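Local coordinates for antigen MTB48, Mycobacterial protein (Mycobacterium smegmatis, PDB 4WJ1) that is exported by the ESX-1 type VII secretion system and is probably involved in DNA conjugation, at least in the recipient strain, at residues 164-167 against 168-172; 197-200 against 201-204; 256-259 against 260-263. One frame throughout, in Å; residues are numbered along the deposited sequence.

Contact 1 (164-167 against 168-172)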
ATOM      1  N   ARG A 164       4.620  -8.842   1.225  1.00 32.71           N
ATOM      2  CA  ARG A 164       5.801  -8.782   2.070  1.00 36.02           C
ATOM      3  C   ARG A 164       6.983  -8.205   1.304  1.00 39.38           C
ATOM      4  O   ARG A 164       7.729  -7.374   1.819  1.00 40.79           O
ATOM      5  CB  ARG A 164       6.156 -10.162   2.599  1.00 29.74           C
ATOM      6  CG  ARG A 164       7.405 -10.201   3.455  1.00 33.22           C
ATOM      7  CD  ARG A 164       7.893 -11.633   3.601  1.00 42.08           C
ATOM      8  NE  ARG A 164       8.351 -12.143   2.314  1.00 50.41           N
ATOM      9  CZ  ARG A 164       8.233 -13.405   1.914  1.00 49.93           C
ATOM     10  NH1 ARG A 164       7.670 -14.306   2.713  1.00 48.70           N
ATOM     11  NH2 ARG A 164       8.676 -13.760   0.710  1.00 45.69           N
ATOM     12  N   ASP A 165       7.129  -8.622   0.056  1.00 34.80           N
ATOM     13  CA  ASP A 165       8.308  -8.244  -0.699  1.00 34.20           C
ATOM     14  C   ASP A 165       8.193  -6.893  -1.330  1.00 33.32           C
ATOM     15  O   ASP A 165       9.182  -6.350  -1.824  1.00 36.67           O
ATOM     16  CB  ASP A 165       8.584  -9.269  -1.766  1.00 34.11           C
ATOM     17  CG  ASP A 165       9.027 -10.577  -1.183  1.00 39.71           C
ATOM     18  OD1 ASP A 165       9.574 -10.618  -0.061  1.00 52.89           O
ATOM     19  OD2 ASP A 165       8.836 -11.570  -1.862  1.00 39.28           O
ATOM     20  N   TYR A 166       6.986  -6.347  -1.313  1.00 30.38           N
ATOM     21  CA  TYR A 166       6.757  -5.028  -1.872  1.00 28.54           C
ATOM     22  C   TYR A 166       7.196  -3.954  -0.883  1.00 32.70           C
ATOM     23  O   TYR A 166       7.424  -2.810  -1.259  1.00 33.85           O
ATOM     24  CB  TYR A 166       5.291  -4.848  -2.224  1.00 27.21           C
ATOM     25  CG  TYR A 166       5.046  -3.766  -3.244  1.00 29.31           C
ATOM     26  CD1 TYR A 166       5.722  -3.774  -4.459  1.00 31.67           C
ATOM     27  CD2 TYR A 166       4.128  -2.747  -3.006  1.00 27.21           C
ATOM     28  CE1 TYR A 166       5.497  -2.795  -5.402  1.00 31.51           C
ATOM     29  CE2 TYR A 166       3.890  -1.773  -3.950  1.00 30.21           C
ATOM     30  CZ  TYR A 166       4.577  -1.806  -5.145  1.00 29.99           C
ATOM     31  OH  TYR A 166       4.349  -0.850  -6.097  1.00 31.83           O
ATOM     32  N   GLN A 167       7.299  -4.341   0.384  1.00 33.46           N
ATOM     33  CA  GLN A 167       7.671  -3.415   1.428  1.00 35.68           C
ATOM     34  C   GLN A 167       8.999  -2.788   1.067  1.00 38.23           C
ATOM     35  O   GLN A 167       9.145  -1.570   1.081  1.00 46.29           O
ATOM     36  CB  GLN A 167       7.759  -4.113   2.787  1.00 31.72           C
ATOM     37  CG  GLN A 167       8.755  -3.454   3.729  1.00 34.18           C
ATOM     38  CD  GLN A 167       8.392  -3.630   5.193  1.00 40.99           C
ATOM     39  OE1 GLN A 167       7.778  -4.632   5.582  1.00 36.72           O
ATOM     40  NE2 GLN A 167       8.744  -2.635   6.013  1.00 33.78           N
ATOM     41  N   SER A 168       9.962  -3.622   0.699  1.00 39.76           N
ATOM     42  CA  SER A 168      11.278  -3.109   0.369  1.00 38.63           C
ATOM     43  C   SER A 168      11.224  -2.263  -0.910  1.00 36.42           C
ATOM     44  O   SER A 168      12.025  -1.359  -1.091  1.00 37.99           O
ATOM     45  CB  SER A 168      12.276  -4.251   0.215  1.00 31.32           C
ATOM     46  OG  SER A 168      12.340  -4.641  -1.131  1.00 46.19           O
ATOM     47  N   THR A 169      10.276  -2.553  -1.794  1.00 37.80           N
ATOM     48  CA  THR A 169      10.108  -1.738  -2.987  1.00 29.29           C
ATOM     49  C   THR A 169       9.724  -0.317  -2.629  1.00 31.67           C
ATOM     50  O   THR A 169      10.301   0.641  -3.141  1.00 35.74           O
ATOM     51  CB  THR A 169       9.030  -2.288  -3.916  1.00 26.44           C
ATOM     52  OG1 THR A 169       9.301  -3.656  -4.208  1.00 34.31           O
ATOM     53  CG2 THR A 169       9.042  -1.507  -5.207  1.00 28.28           C
ATOM     54  N   LEU A 170       8.725  -0.190  -1.762  1.00 26.74           N
ATOM     55  CA  LEU A 170       8.225   1.116  -1.378  1.00 30.97           C
ATOM     56  C   LEU A 170       9.247   1.882  -0.544  1.00 34.01           C
ATOM     57  O   LEU A 170       9.398   3.079  -0.715  1.00 37.13           O
ATOM     58  CB  LEU A 170       6.914   0.984  -0.622  1.00 26.72           C
ATOM     59  CG  LEU A 170       5.783   0.476  -1.509  1.00 26.20           C
ATOM     60  CD1 LEU A 170       4.449   0.627  -0.818  1.00 26.27           C
ATOM     61  CD2 LEU A 170       5.788   1.150  -2.880  1.00 25.95           C
ATOM     62  N   GLU A 171       9.966   1.197   0.336  1.00 33.63           N
ATOM     63  CA  GLU A 171      11.055   1.844   1.062  1.00 33.62           C
ATOM     64  C   GLU A 171      12.085   2.380   0.081  1.00 36.17           C
ATOM     65  O   GLU A 171      12.564   3.509   0.211  1.00 42.14           O
ATOM     66  CB  GLU A 171      11.711   0.865   2.024  1.00 38.78           C
ATOM     67  CG  GLU A 171      10.784   0.399   3.114  1.00 38.40           C
ATOM     68  CD  GLU A 171      11.415  -0.652   3.975  1.00 48.69           C
ATOM     69  OE1 GLU A 171      12.392  -1.281   3.509  1.00 61.96           O
ATOM     70  OE2 GLU A 171      10.937  -0.840   5.117  1.00 44.41           O
ATOM     71  N   GLY A 172      12.414   1.564  -0.915  1.00 34.84           N
ATOM     72  CA  GLY A 172      13.332   1.978  -1.960  1.00 33.83           C
ATOM     73  C   GLY A 172      12.769   3.156  -2.728  1.00 39.31           C
ATOM     74  O   GLY A 172      13.470   4.125  -3.034  1.00 41.17           O
TER
HETATM   75  O   HOH W   1      10.305  -6.496   1.566  1.00 52.34           O

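Contact 2 (197-200 against 201-204)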
ATOM      1  N   ARG A 197      10.797  15.242   2.211  1.00 34.53           N
ATOM      2  CA  ARG A 197      11.033  14.412   3.377  1.00 37.79           C
ATOM      3  C   ARG A 197       9.726  13.778   3.842  1.00 37.17           C
ATOM      4  O   ARG A 197       9.697  12.627   4.257  1.00 40.69           O
ATOM      5  CB  ARG A 197      11.656  15.219   4.505  1.00 44.52           C
ATOM      6  CG  ARG A 197      12.077  14.358   5.679  1.00 56.85           C
ATOM      7  CD  ARG A 197      12.231  15.178   6.961  1.00 67.88           C
ATOM      8  NE  ARG A 197      11.010  15.905   7.318  1.00 70.79           N
ATOM      9  CZ  ARG A 197       9.887  15.333   7.753  1.00 71.64           C
ATOM     10  NH1 ARG A 197       9.792  14.002   7.881  1.00 64.42           N
ATOM     11  NH2 ARG A 197       8.845  16.100   8.053  1.00 71.82           N
ATOM     12  N   ARG A 198       8.639  14.531   3.754  1.00 38.32           N
ATOM     13  CA  ARG A 198       7.347  14.006   4.154  1.00 34.58           C
ATOM     14  C   ARG A 198       6.940  12.867   3.248  1.00 34.16           C
ATOM     15  O   ARG A 198       6.509  11.820   3.726  1.00 40.74           O
ATOM     16  CB  ARG A 198       6.282  15.093   4.129  1.00 31.74           C
ATOM     17  CG  ARG A 198       6.463  16.135   5.206  1.00 33.81           C
ATOM     18  CD  ARG A 198       5.212  16.965   5.397  1.00 39.13           C
ATOM     19  NE  ARG A 198       5.511  18.157   6.183  1.00 54.24           N
ATOM     20  CZ  ARG A 198       5.777  19.335   5.634  1.00 55.63           C
ATOM     21  NH1 ARG A 198       5.759  19.441   4.305  1.00 46.83           N
ATOM     22  NH2 ARG A 198       6.049  20.394   6.403  1.00 57.96           N
ATOM     23  N   LEU A 199       7.084  13.076   1.943  1.00 30.93           N
ATOM     24  CA  LEU A 199       6.626  12.108   0.964  1.00 32.18           C
ATOM     25  C   LEU A 199       7.502  10.868   1.013  1.00 41.75           C
ATOM     26  O   LEU A 199       7.009   9.733   0.985  1.00 40.15           O
ATOM     27  CB  LEU A 199       6.626  12.715  -0.434  1.00 28.21           C
ATOM     28  CG  LEU A 199       6.170  11.725  -1.511  1.00 29.39           C
ATOM     29  CD1 LEU A 199       4.821  11.132  -1.153  1.00 27.58           C
ATOM     30  CD2 LEU A 199       6.129  12.400  -2.892  1.00 27.91           C
ATOM     31  N   SER A 200       8.807  11.102   1.107  1.00 36.60           N
ATOM     32  CA  SER A 200       9.784  10.035   1.275  1.00 36.62           C
ATOM     33  C   SER A 200       9.512   9.199   2.529  1.00 41.67           C
ATOM     34  O   SER A 200       9.564   7.980   2.503  1.00 41.32           O
ATOM     35  CB  SER A 200      11.190  10.624   1.329  1.00 39.36           C
ATOM     36  OG  SER A 200      12.055   9.774   2.045  1.00 55.11           O
ATOM     37  N   THR A 201       9.211   9.860   3.634  1.00 41.41           N
ATOM     38  CA  THR A 201       8.953   9.152   4.870  1.00 31.75           C
ATOM     39  C   THR A 201       7.649   8.379   4.781  1.00 37.97           C
ATOM     40  O   THR A 201       7.502   7.311   5.367  1.00 38.50           O
ATOM     41  CB  THR A 201       8.935  10.137   6.038  1.00 32.71           C
ATOM     42  OG1 THR A 201      10.288  10.404   6.396  1.00 48.24           O
ATOM     43  CG2 THR A 201       8.227   9.584   7.254  1.00 32.56           C
ATOM     44  N   TRP A 202       6.706   8.924   4.026  1.00 33.50           N
ATOM     45  CA  TRP A 202       5.400   8.317   3.920  1.00 35.37           C
ATOM     46  C   TRP A 202       5.485   7.022   3.102  1.00 35.14           C
ATOM     47  O   TRP A 202       4.848   6.028   3.423  1.00 32.10           O
ATOM     48  CB  TRP A 202       4.426   9.298   3.296  1.00 29.37           C
ATOM     49  CG  TRP A 202       3.089   8.735   2.992  1.00 31.53           C
ATOM     50  CD1 TRP A 202       2.016   8.677   3.823  1.00 35.23           C
ATOM     51  CD2 TRP A 202       2.667   8.172   1.749  1.00 32.44           C
ATOM     52  NE1 TRP A 202       0.945   8.099   3.177  1.00 40.47           N
ATOM     53  CE2 TRP A 202       1.322   7.778   1.900  1.00 34.36           C
ATOM     54  CE3 TRP A 202       3.299   7.954   0.521  1.00 33.26           C
ATOM     55  CZ2 TRP A 202       0.594   7.193   0.871  1.00 34.91           C
ATOM     56  CZ3 TRP A 202       2.575   7.367  -0.506  1.00 31.60           C
ATOM     57  CH2 TRP A 202       1.232   6.997  -0.323  1.00 30.68           C
ATOM     58  N   TRP A 203       6.289   7.047   2.051  1.00 32.77           N
ATOM     59  CA  TRP A 203       6.503   5.862   1.249  1.00 35.71           C
ATOM     60  C   TRP A 203       7.066   4.740   2.112  1.00 39.06           C
ATOM     61  O   TRP A 203       6.632   3.600   2.004  1.00 40.83           O
ATOM     62  CB  TRP A 203       7.424   6.167   0.079  1.00 27.51           C
ATOM     63  CG  TRP A 203       6.689   6.684  -1.108  1.00 27.03           C
ATOM     64  CD1 TRP A 203       6.912   7.856  -1.753  1.00 32.84           C
ATOM     65  CD2 TRP A 203       5.610   6.040  -1.810  1.00 41.00           C
ATOM     66  NE1 TRP A 203       6.044   7.996  -2.810  1.00 36.87           N
ATOM     67  CE2 TRP A 203       5.234   6.893  -2.869  1.00 36.39           C
ATOM     68  CE3 TRP A 203       4.932   4.820  -1.652  1.00 34.44           C
ATOM     69  CZ2 TRP A 203       4.208   6.576  -3.761  1.00 34.43           C
ATOM     70  CZ3 TRP A 203       3.903   4.513  -2.532  1.00 27.27           C
ATOM     71  CH2 TRP A 203       3.556   5.380  -3.576  1.00 31.98           C
ATOM     72  N   ALA A 204       8.008   5.068   2.985  1.00 35.45           N
ATOM     73  CA  ALA A 204       8.543   4.084   3.906  1.00 33.52           C
ATOM     74  C   ALA A 204       7.448   3.556   4.830  1.00 38.48           C
ATOM     75  O   ALA A 204       7.428   2.371   5.151  1.00 40.67           O
ATOM     76  CB  ALA A 204       9.654   4.665   4.704  1.00 30.23           C
TER

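Contact 3 (256-259 against 260-263)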
ATOM      1  N   ALA A 256     -19.618 -38.897  16.342  1.00 42.99           N
ATOM      2  CA  ALA A 256     -19.606 -37.832  17.329  1.00 42.38           C
ATOM      3  C   ALA A 256     -18.212 -37.245  17.511  1.00 46.67           C
ATOM      4  O   ALA A 256     -18.044 -36.019  17.535  1.00 55.80           O
ATOM      5  CB  ALA A 256     -20.131 -38.344  18.645  1.00 45.85           C
HETATM    6  N   MSE A 257     -17.216 -38.116  17.635  1.00 41.12           N
HETATM    7  CA  MSE A 257     -15.835 -37.674  17.801  1.00 43.74           C
HETATM    8  C   MSE A 257     -15.373 -36.816  16.637  1.00 41.24           C
HETATM    9  O   MSE A 257     -14.762 -35.766  16.834  1.00 49.72           O
HETATM   10  CB  MSE A 257     -14.898 -38.863  17.953  1.00 40.51           C
HETATM   11  CG  MSE A 257     -14.847 -39.410  19.344  1.00 41.17           C
HETATM   12 SE   MSE A 257     -13.612 -40.893  19.390  0.62 46.08          SE
HETATM   13  CE  MSE A 257     -12.007 -39.889  18.940  1.00 40.29           C
ATOM     14  N   LEU A 258     -15.676 -37.266  15.428  1.00 39.28           N
ATOM     15  CA  LEU A 258     -15.302 -36.531  14.230  1.00 44.27           C
ATOM     16  C   LEU A 258     -16.062 -35.215  14.158  1.00 45.27           C
ATOM     17  O   LEU A 258     -15.516 -34.196  13.736  1.00 46.19           O
ATOM     18  CB  LEU A 258     -15.548 -37.380  12.982  1.00 41.32           C
ATOM     19  CG  LEU A 258     -14.652 -38.624  12.914  1.00 39.72           C
ATOM     20  CD1 LEU A 258     -15.290 -39.712  12.094  1.00 39.16           C
ATOM     21  CD2 LEU A 258     -13.297 -38.252  12.339  1.00 40.81           C
ATOM     22  N   GLN A 259     -17.319 -35.233  14.584  1.00 40.86           N
ATOM     23  CA  GLN A 259     -18.101 -34.008  14.616  1.00 41.76           C
ATOM     24  C   GLN A 259     -17.480 -33.000  15.585  1.00 43.37           C
ATOM     25  O   GLN A 259     -17.387 -31.806  15.274  1.00 45.35           O
ATOM     26  CB  GLN A 259     -19.554 -34.303  15.001  1.00 42.94           C
ATOM     27  CG  GLN A 259     -20.440 -33.071  15.050  1.00 41.61           C
ATOM     28  CD  GLN A 259     -20.553 -32.380  13.709  1.00 48.52           C
ATOM     29  OE1 GLN A 259     -20.343 -32.991  12.664  1.00 53.16           O
ATOM     30  NE2 GLN A 259     -20.874 -31.091  13.732  1.00 44.91           N
ATOM     31  N   GLU A 260     -17.037 -33.474  16.749  1.00 39.97           N
ATOM     32  CA  GLU A 260     -16.417 -32.562  17.705  1.00 43.49           C
ATOM     33  C   GLU A 260     -15.045 -32.096  17.186  1.00 44.43           C
ATOM     34  O   GLU A 260     -14.667 -30.943  17.391  1.00 53.38           O
ATOM     35  CB  GLU A 260     -16.294 -33.182  19.107  1.00 52.92           C
ATOM     36  CG  GLU A 260     -15.863 -32.139  20.155  1.00 66.18           C
ATOM     37  CD  GLU A 260     -15.882 -32.599  21.622  1.00 75.73           C
ATOM     38  OE1 GLU A 260     -16.225 -33.762  21.915  1.00 71.96           O
ATOM     39  OE2 GLU A 260     -15.578 -31.753  22.498  1.00 84.71           O
ATOM     40  N   GLN A 261     -14.318 -32.960  16.479  1.00 41.97           N
ATOM     41  CA  GLN A 261     -13.091 -32.527  15.811  1.00 41.83           C
ATOM     42  C   GLN A 261     -13.347 -31.365  14.867  1.00 44.73           C
ATOM     43  O   GLN A 261     -12.591 -30.389  14.846  1.00 45.34           O
ATOM     44  CB  GLN A 261     -12.463 -33.664  15.024  1.00 40.24           C
ATOM     45  CG  GLN A 261     -11.512 -34.502  15.820  1.00 54.41           C
ATOM     46  CD  GLN A 261     -11.133 -35.777  15.085  1.00 58.36           C
ATOM     47  OE1 GLN A 261     -10.877 -35.745  13.878  1.00 59.17           O
ATOM     48  NE2 GLN A 261     -11.094 -36.905  15.809  1.00 52.68           N
ATOM     49  N   SER A 262     -14.403 -31.484  14.071  1.00 37.09           N
ATOM     50  CA  SER A 262     -14.718 -30.463  13.098  1.00 36.76           C
ATOM     51  C   SER A 262     -15.081 -29.157  13.786  1.00 44.61           C
ATOM     52  O   SER A 262     -14.555 -28.098  13.445  1.00 46.78           O
ATOM     53  CB  SER A 262     -15.861 -30.906  12.215  1.00 37.18           C
ATOM     54  OG  SER A 262     -16.237 -29.862  11.340  1.00 46.31           O
ATOM     55  N   GLU A 263     -15.983 -29.237  14.755  1.00 40.39           N
ATOM     56  CA  GLU A 263     -16.427 -28.054  15.456  1.00 40.12           C
ATOM     57  C   GLU A 263     -15.253 -27.337  16.097  1.00 46.33           C
ATOM     58  O   GLU A 263     -15.110 -26.114  15.964  1.00 50.53           O
ATOM     59  CB  GLU A 263     -17.466 -28.425  16.502  1.00 40.09           C
ATOM     60  CG  GLU A 263     -18.789 -28.781  15.887  1.00 41.75           C
ATOM     61  CD  GLU A 263     -19.754 -29.325  16.902  1.00 53.11           C
ATOM     62  OE1 GLU A 263     -19.357 -29.433  18.089  1.00 53.23           O
ATOM     63  OE2 GLU A 263     -20.898 -29.646  16.514  1.00 58.79           O
TER

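Contact 1 (164-167 against 168-172)
Tyr166 and Gln167 meet Thr169, Leu170 and Glu171 across one turn of helix 154-178, an α-helix in the PPE domain of EspB. At the start of the turn, Arg164 O takes a hydrogen bond from a water that in turn accepts from Ser168 N. This water bridges the i to i+4 step at that point. The side chain of Arg164 turns to its neighbour Asp165. Arg164 NE lies 3.1 Å from Asp165 OD1 in a salt bridge, with OD1 in the guanidinium plane but NE 49° out of the carboxylate plane. Asp165 O passes within 3.6 Å of Thr169 OG1.

With chi1 at -159°, the Tyr166 ring swings away from the backbone N and lies beside the next turn. Its CD1 and CE1 meet Thr169 obliquely, and Tyr166 CD1 is 3.6 Å from Thr169 OG1. Its CD2 and CE2 meet Leu170, also obliquely, and Tyr166 CE2 is 3.6 Å from Leu170 CD2. Beyond them, Tyr166 OH bonds to Pro27 O in a loop, and Phe60 of helix 40-96 packs on both Tyr166 and Leu170. Tyr166 O also receives the backbone bond from Leu170 N.

Gln167 stretches out across Glu171, with amide and carboxylate planes 73° apart. Gln167 O accepts from Glu171 N at 3.0 Å. At the far end, Gln167 NE2 donates to Glu171 OE2 at 3.0 Å, coming from above the carboxylate plane.

Contact 2 (197-200 against 201-204)
Thr201 folds back on Arg197, one turn earlier in helix 187-230. Thr201 N donates to Arg197 O at 2.9 Å. With OG1 beside the backbone N (chi1 -80°), Thr201 OG1 reaches the same Arg197 O in a weak hydrogen bond of 3.1 Å. That carbonyl oxygen is thus shared by two groups of one residue. The guanidinium of Arg197 is engaged by Glu194 in a salt bridge.

Trp202 N bonds to Arg198 O. The indole crosses Leu199 at a slant, and Trp202 CE3 lies 3.9 Å from Leu199 CD1. Trp202 NE1 is satisfied by Gly281 O.

Trp203 lies alongside Leu199, pointing the same way. Leu199 CD1 is 3.8 Å from Trp203 NE1, so this one methyl touches both indoles. The edge of the Trp202 indole points at the face of Trp203, with Trp202 CZ3 3.4 Å above the Trp203 ring plane, over its centre. His173 meets Trp203 edge-to-face.

Ala204 N closes the series with a weak bond to Ser200 O.

Phe177 of helix 154-178 and Ile70 of helix 40-96 pack on Leu199. An i, i+3, i+4 apolar stripe of this kind, turned to neighbouring helices, is characteristic of helical-bundle packing.

Contact 3 (256-259 against 260-263)
Gln259 and Glu263 are joined twice, one turn apart on helix 248-272. Glu263 N donates to Gln259 O at 3.0 Å. Their side chains then cross, and Gln259 NE2 donates to Glu263 OE2 at 3.1 Å. This bond is nearly straight, at 167°. It lies in the Gln259 amide plane but meets Glu263 OE2 from above the carboxylate plane; the two planes are 86° apart. Gln259 bends at chi2 (62°), which swings its amide toward the extended Glu263.

The same amide is held by the start of helix 139-147 and the residue two before it. Gln259 OE1 accepts from Trp139 N, and Gln259 NE2 also donates to Met137 O. These partners fix which way round the amide lies. Ser262 belongs to this close-packed side too. It is buried against Trp139 and Ala142 of helix 139-147, and its OG is hydrogen-bonded to His231 NE2. Its N donates to Leu258 O.

Leu258 and Gln261 form a looser pair between the two sides. They lie alongside each other, pointing the same way, and Gln261 OE1 comes only to 3.8 Å from Leu258 CD2. Leu258 also packs on Trp139, and Gln261 on Pro232.

The exposed side holds Ala256, Met257 and Glu260. Met257 is present as selenomethionine, and Met257 CE is 4.4 Å from Gln261 NE2, a distant approach. Backbone hydrogen bonds join this side: Glu260 N to Ala256 O at 2.8 Å, and Gln261 N to Met257 O at 2.9 Å.

Specific side-chain bonding thus gathers at Gln259 and Ser262. The chemistry implies an amide locked by several polar partners. It ties helix 248-272 to the start of helix 139-147. It also gives Glu263 OE2 one N-H donor, which would probably stabilise the carboxylate modestly.

In the fold
The three contacts follow one another along the chain, each within a single helix, and all lie in the PPE domain. Contacts 1 and 2 sit on helices 154-178 and 187-230, which are consecutive in the chain. Their centres are about 13 Å apart and they touch: Leu170 CB packs 3.7 Å from Trp203 O. Helix 40-96, largely of the PE domain, packs against both, so they lie where the PE and PPE parts of this elongated helical bundle join. Contact 3, on helix 248-272, is remote. Its centre is about 43 Å from that of contact 1 and 51 Å from that of contact 2. It belongs to the far end of the molecule, beside helix 139-147.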